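PDB 3QUF: extracellular solute-binding protein, family 1 from Bifidobacterium longum subsp. infantis ATCC 15697, which probably binds a solute outside the cell, most likely a sugar or oligosaccharide, and delivers it to an ABC-type importer. Local coordinates for residues A[38-44]-A[61-65]; A[70-74]-A[87-93]; A[83-87]-A[317-321]; A[101-106]-A[304-308]; A[133-138]-A[339-343]. One frame throughout, in Å; residues are numbered along the deposited sequence.

Contact 1: A[38-44]-A[61-65]; sequences FKDNQIG and VQYGQ
Y63 lays its aromatic ring against the first turn of helix 40-53, where D40 CB lies over one face, displaced toward the rim, 4.2 Å from the Y63 ring centroid in a CH-pi contact. The opposite face is taken by V61 CG1 from two residues back along the same strand, which holds the ring between strand and helix. Its rim is occupied as well: F38 O lies in the ring plane 3.3 Å from Y63 CD1, and I43 CG2 comes up near that plane to 4.0 Å from Y63 CE1. The D40 carboxylate is turned almost perpendicular to the ring (89°), and with CG anti to the backbone N (chi1 179°) it is carried toward the hydroxyl end, D40 OD1 standing 3.3 Å from Y63 OH. These contacts join the start of the helix to the end of the second strand in the beta-alpha-beta unit of strand 30-36, helix 40-53 and strand 57-63. I43, which meets the ring, also packs on F34 and S36 of the first strand. Replacing Y63 by an alanine would probably open a gap between V61 and D40 and leave I43 CG2 without its aromatic partner. The K39-Q65 end is looser, and both residues there are exposed to solvent. K39, the N-cap residue, stretches away from the helix until a bend at its last torsion (chi4 59°) brings NZ to Q65 O at 3.1 Å. This single bond comes from well above the carbonyl plane. The backbone N of K39 is tied separately, to Q42 OE1 at 2.9 Å, which steadies the first turn.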
# COMPACT_ATOMS: atom_id res chain seq x y z
N PHE A 38 -13.65 -6.25 6.08
CA PHE A 38 -13.78 -6.99 4.82
C PHE A 38 -15.19 -7.47 4.64
O PHE A 38 -15.85 -7.94 5.57
CB PHE A 38 -12.80 -8.16 4.85
CG PHE A 38 -11.38 -7.73 4.89
CD1 PHE A 38 -10.77 -7.23 3.76
CD2 PHE A 38 -10.66 -7.69 6.10
CE1 PHE A 38 -9.45 -6.80 3.83
CE2 PHE A 38 -9.37 -7.24 6.14
CZ PHE A 38 -8.78 -6.79 5.01
N LYS A 39 -15.66 -7.38 3.39
CA LYS A 39 -16.95 -7.88 3.05
C LYS A 39 -16.97 -9.42 2.99
O LYS A 39 -15.93 -10.07 2.91
CB LYS A 39 -17.40 -7.29 1.73
CG LYS A 39 -17.68 -5.76 1.84
CD LYS A 39 -18.43 -5.24 0.62
CE LYS A 39 -19.29 -4.01 0.99
NZ LYS A 39 -18.41 -2.93 1.54
N ASP A 40 -18.17 -9.99 3.00
CA ASP A 40 -18.28 -11.44 2.91
C ASP A 40 -17.60 -11.97 1.66
O ASP A 40 -17.05 -13.06 1.70
CB ASP A 40 -19.76 -11.89 2.99
CG ASP A 40 -19.91 -13.40 2.87
OD1 ASP A 40 -19.63 -14.13 3.84
OD2 ASP A 40 -20.33 -13.82 1.79
N ASN A 41 -17.62 -11.22 0.55
CA ASN A 41 -17.00 -11.75 -0.68
C ASN A 41 -15.49 -11.78 -0.59
O ASN A 41 -14.86 -12.42 -1.40
CB ASN A 41 -17.45 -11.05 -1.97
CG ASN A 41 -17.28 -9.55 -1.96
OD1 ASN A 41 -16.39 -8.99 -1.34
ND2 ASN A 41 -18.14 -8.88 -2.75
N GLN A 42 -14.93 -11.12 0.41
CA GLN A 42 -13.47 -11.17 0.65
C GLN A 42 -13.05 -12.13 1.76
O GLN A 42 -12.02 -12.80 1.66
CB GLN A 42 -12.96 -9.79 1.01
CG GLN A 42 -13.07 -8.76 -0.11
CD GLN A 42 -12.95 -7.31 0.42
OE1 GLN A 42 -13.75 -6.83 1.27
NE2 GLN A 42 -11.98 -6.61 -0.11
N ILE A 43 -13.82 -12.18 2.85
CA ILE A 43 -13.41 -12.97 4.03
C ILE A 43 -14.36 -14.11 4.40
O ILE A 43 -14.05 -14.90 5.29
CB ILE A 43 -13.18 -12.02 5.25
CG1 ILE A 43 -12.17 -12.62 6.25
CG2 ILE A 43 -14.49 -11.66 5.90
CD1 ILE A 43 -11.33 -11.68 6.97
N GLY A 44 -15.49 -14.24 3.70
CA GLY A 44 -16.50 -15.23 4.08
C GLY A 44 -16.00 -16.66 4.05
O GLY A 44 -16.38 -17.44 4.91
N VAL A 61 -20.09 -12.87 13.02
CA VAL A 61 -19.45 -11.89 12.19
C VAL A 61 -20.40 -10.82 11.72
O VAL A 61 -21.50 -11.15 11.24
CB VAL A 61 -18.77 -12.54 10.96
CG1 VAL A 61 -17.94 -11.51 10.15
CG2 VAL A 61 -17.89 -13.68 11.39
N GLN A 62 -20.00 -9.56 11.90
CA GLN A 62 -20.63 -8.41 11.30
C GLN A 62 -19.70 -7.72 10.32
O GLN A 62 -18.47 -7.70 10.47
CB GLN A 62 -21.16 -7.47 12.36
CG GLN A 62 -22.12 -8.19 13.30
CD GLN A 62 -23.24 -7.32 13.87
OE1 GLN A 62 -23.02 -6.56 14.82
NE2 GLN A 62 -24.46 -7.44 13.31
N TYR A 63 -20.29 -7.18 9.27
CA TYR A 63 -19.50 -6.69 8.12
C TYR A 63 -19.68 -5.16 8.02
O TYR A 63 -20.80 -4.64 8.17
CB TYR A 63 -19.89 -7.46 6.86
CG TYR A 63 -19.71 -8.99 6.90
CD1 TYR A 63 -18.55 -9.57 6.49
CD2 TYR A 63 -20.74 -9.87 7.34
CE1 TYR A 63 -18.34 -10.96 6.53
CE2 TYR A 63 -20.53 -11.30 7.37
CZ TYR A 63 -19.31 -11.81 6.96
OH TYR A 63 -19.02 -13.20 6.96
N GLY A 64 -18.58 -4.42 7.85
CA GLY A 64 -18.63 -2.98 7.64
C GLY A 64 -19.30 -2.70 6.30
O GLY A 64 -19.22 -3.52 5.37
N GLN A 65 -19.98 -1.55 6.23
CA GLN A 65 -20.69 -1.11 5.02
C GLN A 65 -19.75 -0.35 4.09
O GLN A 65 -19.79 -0.54 2.88
CB GLN A 65 -21.93 -0.27 5.39
CG GLN A 65 -23.03 -1.10 6.11
CD GLN A 65 -24.24 -0.28 6.60
OE1 GLN A 65 -24.16 0.94 6.79
NE2 GLN A 65 -25.38 -0.97 6.82

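Contact 2: A[70-74]-A[87-93]; sequences YISTL and FNLTMDN
The hydroxyl of Y70 is gripped by two groups: N88 N donates to Y70 OH at 2.9 Å, and OH is also hydrogen-bonded to the backbone O of Y35. The ring reaches that position with CG anti to the backbone N (chi1 -178°), and N88 O lies in its plane at the edge. One turn along the helix, L74 forks between two neighbours, CD1 resting 3.6 Å from F87 CB while CD2 comes to 3.5 Å from N93 ND2. I71 applies CG2 to N93 CB at 3.6 Å, the two side chains sliding past each other in opposite directions, and its CD1 meets D92 CB. N93 itself is well tied. Its OD1 takes the N-H of T90 at 2.8 Å, and its ND2 gives to a water that in turn donates to I71 O, besides a weak bond to N88 O. T90 OG1 accepts from D92 N and N93 N, forming an ST turn and an ST motif that shape the bend after the strand, just before helix 94-100. Helix 67-79 thus packs against strand 86-89 and the turn that follows it; the strand lies in the sheet between strands 30-36 and 295-305, while Y70 stacks on Y35 of the former.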
# COMPACT_ATOMS: atom_id res chain seq x y z
N TYR A 70 -17.03 2.08 8.84
CA TYR A 70 -16.34 1.03 9.62
C TYR A 70 -15.61 1.64 10.81
O TYR A 70 -15.77 1.17 11.96
CB TYR A 70 -15.35 0.23 8.75
CG TYR A 70 -14.69 -0.87 9.59
CD1 TYR A 70 -15.39 -2.00 9.90
CD2 TYR A 70 -13.42 -0.73 10.06
CE1 TYR A 70 -14.82 -2.98 10.71
CE2 TYR A 70 -12.81 -1.72 10.85
CZ TYR A 70 -13.54 -2.83 11.16
OH TYR A 70 -13.01 -3.82 11.96
N ILE A 71 -14.80 2.65 10.56
CA ILE A 71 -13.98 3.16 11.65
C ILE A 71 -14.82 3.81 12.75
O ILE A 71 -14.53 3.64 13.94
CB ILE A 71 -12.82 4.04 11.20
CG1 ILE A 71 -13.23 5.29 10.50
CG2 ILE A 71 -11.85 3.24 10.29
CD1 ILE A 71 -12.00 6.05 10.02
N SER A 72 -15.87 4.53 12.39
CA SER A 72 -16.65 5.18 13.45
C SER A 72 -17.48 4.15 14.22
O SER A 72 -17.64 4.27 15.44
CB SER A 72 -17.52 6.32 12.89
OG SER A 72 -18.51 5.83 12.02
N THR A 73 -18.01 3.14 13.53
CA THR A 73 -18.83 2.13 14.18
C THR A 73 -17.94 1.22 15.04
O THR A 73 -18.31 0.88 16.16
CB THR A 73 -19.68 1.30 13.18
OG1 THR A 73 -18.84 0.75 12.18
CG2 THR A 73 -20.73 2.22 12.49
N LEU A 74 -16.73 0.94 14.57
CA LEU A 74 -15.82 0.13 15.38
C LEU A 74 -15.45 0.91 16.65
O LEU A 74 -15.44 0.35 17.73
CB LEU A 74 -14.58 -0.24 14.60
CG LEU A 74 -13.54 -0.98 15.46
CD1 LEU A 74 -14.06 -2.32 15.94
CD2 LEU A 74 -12.20 -1.16 14.67
N PHE A 87 -11.24 -7.55 15.31
CA PHE A 87 -11.53 -6.39 14.49
C PHE A 87 -10.31 -6.04 13.62
O PHE A 87 -9.23 -6.65 13.75
CB PHE A 87 -12.03 -5.22 15.33
CG PHE A 87 -11.10 -4.85 16.43
CD1 PHE A 87 -10.03 -4.01 16.20
CD2 PHE A 87 -11.27 -5.42 17.70
CE1 PHE A 87 -9.13 -3.72 17.25
CE2 PHE A 87 -10.39 -5.11 18.73
CZ PHE A 87 -9.31 -4.29 18.48
N ASN A 88 -10.45 -5.03 12.78
CA ASN A 88 -9.37 -4.64 11.90
C ASN A 88 -8.78 -3.29 12.20
O ASN A 88 -9.50 -2.33 12.51
CB ASN A 88 -9.87 -4.64 10.44
CG ASN A 88 -10.16 -6.03 9.92
OD1 ASN A 88 -11.30 -6.38 9.62
ND2 ASN A 88 -9.09 -6.89 9.83
N LEU A 89 -7.45 -3.22 12.11
CA LEU A 89 -6.71 -1.99 12.14
C LEU A 89 -6.46 -1.61 10.69
O LEU A 89 -5.77 -2.31 9.95
CB LEU A 89 -5.39 -2.16 12.87
CG LEU A 89 -5.50 -2.58 14.35
CD1 LEU A 89 -4.11 -2.79 14.94
CD2 LEU A 89 -6.27 -1.59 15.18
N THR A 90 -7.08 -0.53 10.28
CA THR A 90 -6.99 -0.07 8.91
C THR A 90 -6.01 1.09 8.83
O THR A 90 -5.55 1.59 9.85
CB THR A 90 -8.32 0.38 8.38
OG1 THR A 90 -8.70 1.67 8.91
CG2 THR A 90 -9.43 -0.67 8.72
N MSE A 91 -5.72 1.55 7.60
CA MSE A 91 -4.81 2.68 7.48
C MSE A 91 -5.38 3.97 8.04
O MSE A 91 -4.63 4.90 8.43
CB MSE A 91 -4.36 2.86 6.01
CG MSE A 91 -3.64 1.62 5.43
SE MSE A 91 -2.03 1.08 6.41
CE MSE A 91 -2.75 -0.41 7.52
N ASP A 92 -6.71 4.03 8.19
CA ASP A 92 -7.33 5.21 8.75
C ASP A 92 -7.56 5.18 10.27
O ASP A 92 -7.77 6.24 10.85
CB ASP A 92 -8.69 5.45 8.09
CG ASP A 92 -8.57 5.85 6.64
OD1 ASP A 92 -7.59 6.54 6.27
OD2 ASP A 92 -9.46 5.44 5.86
N ASN A 93 -7.56 4.01 10.91
CA ASN A 93 -7.80 3.97 12.35
C ASN A 93 -6.68 3.34 13.16
O ASN A 93 -6.81 3.24 14.39
CB ASN A 93 -9.16 3.29 12.66
CG ASN A 93 -9.07 1.75 12.56
OD1 ASN A 93 -8.05 1.24 12.15
ND2 ASN A 93 -10.10 1.03 12.95
O HOH W 1 -12.02 2.56 14.64

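Contact 3: A[83-87]-A[317-321]; sequences PPTIF and AKKFL
I86 points its whole side chain at helix 311-324 and divides it among three residues about one turn apart on the same face of the helix. CG1, anti to the carbonyl carbon (chi1 -56°), passes A317 with 3.7 Å between I86 CG1 and A317 CB, and carries CD1 on to F320. There I86 CD1 sits 3.7 Å from F320 CD2, and the two side chains cross obliquely, the methyl also nearing F320 CB and CG. The other branch of the isoleucine turns to L321, where I86 CG2 and L321 CD1 are 4.3 Å apart, a slacker touch. A317 CB meets a second partner, T85 CG2, at 3.7 Å. The threonine presents only its methyl to the helix: T85 OG1 looks elsewhere and is hydrogen-bonded to S33 N of the adjoining strand. All of the contact across these two segments is therefore apolar, between buried groups. F320 extends from the helix with its ring anti to the backbone N (chi1 -177°) and goes on to meet F50 edge-to-face and F34 at an intermediate tilt, so the methyl of I86 borders an aromatic cluster shared with helix 40-53. F87, the next residue, turns the other way and packs on L74 and L78 of helix 67-79. Neighbouring residues of strand 86-89 thus face helices on its two sides, with strands 30-36 and 295-305 hydrogen-bonded along its edges. A mixed sheet with helices packed on both faces, as here, is the alpha/beta architecture of a lobe in bacterial solute-binding proteins.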
# COMPACT_ATOMS: atom_id res chain seq x y z
N PRO A 83 -17.22 -5.09 23.36
CA PRO A 83 -16.41 -4.86 22.17
C PRO A 83 -16.28 -6.12 21.34
O PRO A 83 -16.34 -7.21 21.90
CB PRO A 83 -15.05 -4.50 22.73
CG PRO A 83 -15.27 -4.18 24.15
CD PRO A 83 -16.45 -4.88 24.59
N PRO A 84 -16.13 -5.98 20.03
CA PRO A 84 -15.91 -7.17 19.20
C PRO A 84 -14.61 -7.85 19.59
O PRO A 84 -13.59 -7.17 19.80
CB PRO A 84 -15.80 -6.62 17.77
CG PRO A 84 -15.63 -5.18 17.90
CD PRO A 84 -16.10 -4.73 19.26
N THR A 85 -14.62 -9.17 19.65
CA THR A 85 -13.40 -9.88 19.99
C THR A 85 -12.27 -9.69 19.00
O THR A 85 -11.07 -9.67 19.38
CB THR A 85 -13.67 -11.39 20.15
OG1 THR A 85 -14.97 -11.64 20.67
CG2 THR A 85 -12.61 -12.02 21.03
N ILE A 86 -12.62 -9.67 17.71
CA ILE A 86 -11.69 -9.50 16.62
C ILE A 86 -12.18 -8.33 15.77
O ILE A 86 -13.39 -8.11 15.61
CB ILE A 86 -11.61 -10.74 15.75
CG1 ILE A 86 -11.25 -11.98 16.56
CG2 ILE A 86 -10.59 -10.53 14.60
CD1 ILE A 86 -11.88 -13.27 16.06
N PHE A 87 -11.24 -7.55 15.31
CA PHE A 87 -11.53 -6.39 14.49
C PHE A 87 -10.31 -6.04 13.62
O PHE A 87 -9.23 -6.65 13.75
CB PHE A 87 -12.03 -5.22 15.33
CG PHE A 87 -11.10 -4.85 16.43
CD1 PHE A 87 -10.03 -4.01 16.20
CD2 PHE A 87 -11.27 -5.42 17.70
CE1 PHE A 87 -9.13 -3.72 17.25
CE2 PHE A 87 -10.39 -5.11 18.73
CZ PHE A 87 -9.31 -4.29 18.48
N ALA A 317 -10.00 -16.27 19.83
CA ALA A 317 -9.60 -15.26 18.84
C ALA A 317 -8.19 -15.51 18.31
O ALA A 317 -7.93 -15.36 17.10
CB ALA A 317 -9.77 -13.84 19.43
N LYS A 318 -7.30 -15.95 19.19
CA LYS A 318 -5.95 -16.32 18.76
C LYS A 318 -6.01 -17.51 17.78
O LYS A 318 -5.19 -17.57 16.84
CB LYS A 318 -5.07 -16.65 19.95
CG LYS A 318 -4.72 -15.41 20.76
CD LYS A 318 -3.86 -15.73 21.99
CE LYS A 318 -3.54 -14.52 22.84
NZ LYS A 318 -2.87 -14.93 24.11
N LYS A 319 -6.92 -18.46 18.00
CA LYS A 319 -7.10 -19.56 17.03
C LYS A 319 -7.57 -19.05 15.66
O LYS A 319 -7.18 -19.58 14.63
CB LYS A 319 -8.05 -20.62 17.57
CG LYS A 319 -7.44 -21.47 18.66
CD LYS A 319 -8.39 -22.61 19.05
CE LYS A 319 -7.81 -23.51 20.14
NZ LYS A 319 -8.54 -24.84 20.18
N PHE A 320 -8.41 -18.01 15.64
CA PHE A 320 -8.83 -17.41 14.40
C PHE A 320 -7.67 -16.72 13.66
O PHE A 320 -7.45 -16.96 12.47
CB PHE A 320 -9.97 -16.43 14.60
CG PHE A 320 -10.48 -15.84 13.33
CD1 PHE A 320 -11.18 -16.61 12.42
CD2 PHE A 320 -10.23 -14.52 13.02
CE1 PHE A 320 -11.62 -16.06 11.25
CE2 PHE A 320 -10.70 -13.95 11.86
CZ PHE A 320 -11.39 -14.70 10.96
N LEU A 321 -6.85 -15.96 14.40
CA LEU A 321 -5.66 -15.34 13.80
C LEU A 321 -4.69 -16.39 13.29
O LEU A 321 -4.12 -16.23 12.21
CB LEU A 321 -5.01 -14.34 14.76
CG LEU A 321 -5.61 -12.91 14.66
CD1 LEU A 321 -7.00 -12.79 15.05
CD2 LEU A 321 -4.76 -11.91 15.50

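Contact 4: A[101-106]-A[304-308]; sequences GAALDI and AIASR
S307 OG lies in the plane of the G101 carbonyl, on a lone pair of its oxygen, and donates to G101 O at 2.8 Å. The next peptide is met differently: S307 N bonds to A102 O at 2.9 Å from above the carbonyl plane. A water donates to the same A102 O and accepts from R308 N. On the other side of this pairing L104 N reaches I305 O at 2.7 Å, and a second water accepts from I305 N and lies 2.9 Å from L104 O. Between these bonds A103 and A306 form a single beta bridge. The serine hydroxyl is set between the backbone N and the carbonyl carbon (chi1 61°), which turns it toward G101; an alanine at S307 would probably leave the G101 carbonyl without this donor and the turn after the helix less firmly fixed. L104 and I305 lie side by side and point the same way, with 3.9 Å between L104 CD2 and I305 CG2. Helix 311-324 borders both, through K318. G101, with positive phi, ends helix 94-100; the chain after it then runs beside the end of strand 295-305, joined to it by one beta bridge, as an irregular addition to the central sheet.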
# COMPACT_ATOMS: atom_id res chain seq x y z
N GLY A 101 -5.78 1.71 23.75
CA GLY A 101 -5.63 0.52 24.56
C GLY A 101 -6.61 -0.60 24.27
O GLY A 101 -6.53 -1.65 24.93
N ALA A 102 -7.44 -0.45 23.23
CA ALA A 102 -8.44 -1.48 22.95
C ALA A 102 -7.91 -2.75 22.32
O ALA A 102 -8.64 -3.74 22.30
CB ALA A 102 -9.55 -0.91 22.03
N ALA A 103 -6.71 -2.72 21.76
CA ALA A 103 -6.12 -3.87 21.10
C ALA A 103 -5.19 -4.62 22.04
O ALA A 103 -4.37 -3.99 22.76
CB ALA A 103 -5.38 -3.45 19.81
N LEU A 104 -5.29 -5.93 22.01
CA LEU A 104 -4.44 -6.83 22.79
C LEU A 104 -3.01 -6.81 22.28
O LEU A 104 -2.79 -6.89 21.10
CB LEU A 104 -4.96 -8.25 22.68
CG LEU A 104 -4.25 -9.35 23.49
CD1 LEU A 104 -4.46 -9.13 24.96
CD2 LEU A 104 -4.83 -10.75 23.05
N ASP A 105 -2.05 -6.71 23.19
CA ASP A 105 -0.63 -6.95 22.83
C ASP A 105 -0.41 -8.40 22.45
O ASP A 105 -0.53 -9.31 23.32
CB ASP A 105 0.21 -6.57 24.06
CG ASP A 105 1.70 -6.80 23.86
OD1 ASP A 105 2.13 -7.23 22.78
OD2 ASP A 105 2.45 -6.52 24.85
N ILE A 106 -0.11 -8.63 21.17
CA ILE A 106 0.10 -9.97 20.62
C ILE A 106 1.57 -10.22 20.29
O ILE A 106 1.94 -11.19 19.62
CB ILE A 106 -0.86 -10.25 19.46
CG1 ILE A 106 -0.71 -9.21 18.34
CG2 ILE A 106 -2.33 -10.33 20.01
CD1 ILE A 106 -1.50 -9.60 17.07
N ALA A 304 -6.70 -7.65 14.69
CA ALA A 304 -6.43 -7.40 16.10
C ALA A 304 -7.47 -8.09 16.97
O ALA A 304 -8.58 -8.43 16.51
CB ALA A 304 -6.43 -5.89 16.34
N ILE A 305 -7.08 -8.33 18.21
CA ILE A 305 -7.95 -8.93 19.22
C ILE A 305 -8.23 -7.86 20.32
O ILE A 305 -7.36 -7.06 20.66
CB ILE A 305 -7.25 -10.19 19.84
CG1 ILE A 305 -6.98 -11.24 18.76
CG2 ILE A 305 -8.09 -10.76 20.98
CD1 ILE A 305 -6.19 -12.46 19.21
N ALA A 306 -9.43 -7.88 20.87
CA ALA A 306 -9.85 -6.96 21.94
C ALA A 306 -9.06 -7.26 23.21
O ALA A 306 -9.02 -8.42 23.67
CB ALA A 306 -11.32 -7.11 22.24
N SER A 307 -8.51 -6.23 23.83
CA SER A 307 -7.96 -6.39 25.17
C SER A 307 -9.05 -6.61 26.22
O SER A 307 -8.80 -7.25 27.25
CB SER A 307 -7.07 -5.23 25.52
OG SER A 307 -7.84 -4.06 25.49
N ARG A 308 -10.25 -6.08 25.97
CA ARG A 308 -11.40 -6.25 26.85
C ARG A 308 -12.26 -7.40 26.35
O ARG A 308 -13.23 -7.22 25.59
CB ARG A 308 -12.21 -4.96 26.95
CG ARG A 308 -13.43 -5.05 27.85
CD ARG A 308 -13.65 -3.82 28.61
NE ARG A 308 -13.83 -2.67 27.74
CZ ARG A 308 -15.00 -2.32 27.22
NH1 ARG A 308 -15.05 -1.26 26.43
NH2 ARG A 308 -16.10 -3.00 27.49
O HOH W 2 -10.92 -4.08 23.93
O HOH W 3 -4.43 -7.47 18.84

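Contact 5: A[133-138]-A[339-343]; sequences PVSAWV and TLSLS
Backbone bonds carry the pairing of S135 and A136 with L340 and S341. A136 N gives to L340 O at 2.8 Å and L340 N to A136 O at 2.9 Å, making A136 and L340 an antiparallel hydrogen-bonded pair; S135 and S341 form the non-hydrogen-bonded pair next to it. Beyond the strand proper, L342 N donates to V134 O at 2.9 Å. CA-H...O contacts from S135 to L340 O and from S341 to V134 O accompany these bonds. The short strand 340-341 thereby lines one edge of strand 135-144, whose other edge pairs with strand 295-305 and which runs on toward the second lobe, consistent with a link between the lobes. Apolar groups gather on the A136 side. L342 spreads its methyls, CD1 3.9 Å from P133 CB and CD2 3.8 Å from A136 CB, while the L340 and V138 side chains cross at about a right angle, with 3.9 Å between L340 CD1 and V138 CG1. F362 of helix 355-362 packs on A136, V138, L340 and L342. Polar groups lie on the S135 side, where one water bridges S135 OG and T339 OG1. S341 OG accepts from S343 N in an ST turn and is also hydrogen-bonded to Y346 O.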
# COMPACT_ATOMS: atom_id res chain seq x y z
N PRO A 133 -1.02 -8.20 9.88
CA PRO A 133 -1.41 -8.26 8.48
C PRO A 133 -1.03 -9.61 7.90
O PRO A 133 -0.01 -10.19 8.29
CB PRO A 133 -0.56 -7.18 7.84
CG PRO A 133 0.70 -7.17 8.64
CD PRO A 133 0.38 -7.75 10.01
N VAL A 134 -1.85 -10.12 6.99
CA VAL A 134 -1.50 -11.32 6.29
C VAL A 134 -1.45 -11.17 4.77
O VAL A 134 -1.08 -12.12 4.08
CB VAL A 134 -2.42 -12.49 6.65
CG1 VAL A 134 -2.28 -12.80 8.16
CG2 VAL A 134 -3.89 -12.18 6.24
N SER A 135 -1.80 -9.99 4.27
CA SER A 135 -1.92 -9.81 2.83
C SER A 135 -1.59 -8.38 2.47
O SER A 135 -1.58 -7.50 3.34
CB SER A 135 -3.31 -10.17 2.36
OG SER A 135 -4.24 -9.35 2.97
N ALA A 136 -1.32 -8.16 1.19
CA ALA A 136 -0.81 -6.88 0.72
C ALA A 136 -1.26 -6.66 -0.71
O ALA A 136 -1.57 -7.59 -1.45
CB ALA A 136 0.72 -6.85 0.79
N TRP A 137 -1.26 -5.41 -1.08
CA TRP A 137 -1.40 -5.00 -2.46
C TRP A 137 -0.08 -4.43 -2.96
O TRP A 137 0.76 -4.00 -2.15
CB TRP A 137 -2.48 -3.93 -2.55
CG TRP A 137 -2.12 -2.64 -1.83
CD1 TRP A 137 -2.36 -2.32 -0.52
CD2 TRP A 137 -1.45 -1.51 -2.40
NE1 TRP A 137 -1.84 -1.09 -0.22
CE2 TRP A 137 -1.31 -0.54 -1.36
CE3 TRP A 137 -0.97 -1.20 -3.67
CZ2 TRP A 137 -0.68 0.67 -1.56
CZ3 TRP A 137 -0.34 0.03 -3.87
CH2 TRP A 137 -0.20 0.94 -2.82
N VAL A 138 0.06 -4.38 -4.28
CA VAL A 138 1.23 -3.78 -4.91
C VAL A 138 0.86 -2.95 -6.12
O VAL A 138 -0.23 -3.10 -6.72
CB VAL A 138 2.24 -4.84 -5.31
CG1 VAL A 138 2.78 -5.57 -4.08
CG2 VAL A 138 1.66 -5.79 -6.35
N THR A 339 -5.37 -10.23 -3.42
CA THR A 339 -4.17 -9.70 -2.80
C THR A 339 -3.06 -10.73 -2.76
O THR A 339 -3.25 -11.89 -3.20
CB THR A 339 -4.50 -9.20 -1.41
OG1 THR A 339 -5.19 -10.23 -0.71
CG2 THR A 339 -5.36 -7.90 -1.48
N LEU A 340 -1.90 -10.31 -2.27
CA LEU A 340 -0.75 -11.17 -2.14
C LEU A 340 -0.53 -11.53 -0.68
O LEU A 340 -0.75 -10.74 0.22
CB LEU A 340 0.51 -10.47 -2.66
CG LEU A 340 0.48 -10.06 -4.12
CD1 LEU A 340 1.80 -9.32 -4.49
CD2 LEU A 340 0.28 -11.23 -5.06
N SER A 341 -0.05 -12.74 -0.44
CA SER A 341 0.22 -13.18 0.92
C SER A 341 1.49 -12.53 1.48
O SER A 341 2.54 -12.52 0.79
CB SER A 341 0.39 -14.71 0.94
OG SER A 341 0.93 -15.14 2.17
N LEU A 342 1.44 -12.08 2.73
CA LEU A 342 2.64 -11.67 3.46
C LEU A 342 3.30 -12.78 4.29
O LEU A 342 4.26 -12.53 5.03
CB LEU A 342 2.30 -10.48 4.36
CG LEU A 342 2.03 -9.16 3.66
CD1 LEU A 342 1.55 -8.14 4.72
CD2 LEU A 342 3.33 -8.60 2.98
N SER A 343 2.81 -14.01 4.19
CA SER A 343 3.29 -15.12 5.00
C SER A 343 3.92 -16.19 4.14
O SER A 343 3.40 -16.55 3.08
CB SER A 343 2.14 -15.73 5.79
OG SER A 343 2.57 -16.90 6.47
O HOH W 4 -6.49 -9.22 1.57

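How the contacts relate
All five contacts reach one mixed sheet. Contact 1 closes along the chain before contact 2 opens; the two touch, centres about 13 Å apart. The ranges of contacts 2 and 3 overlap at F87 of strand 86-89; contact 2 brings helix 67-79 to that strand and contact 3 helix 311-324. Contact 4, on the neighbouring strand 295-305, lies about 9 Å from contact 3, centre to centre. Contact 5 is about 17 Å from contact 1 and about 22 Å from contact 4, between centres, and touches none of the others. Contacts 3 and 4 tie early segments to ones some 200 residues later, so the lobe holding contacts 1 to 4 combines distant parts of the chain; contact 5 does likewise where strand 135-144 leaves it.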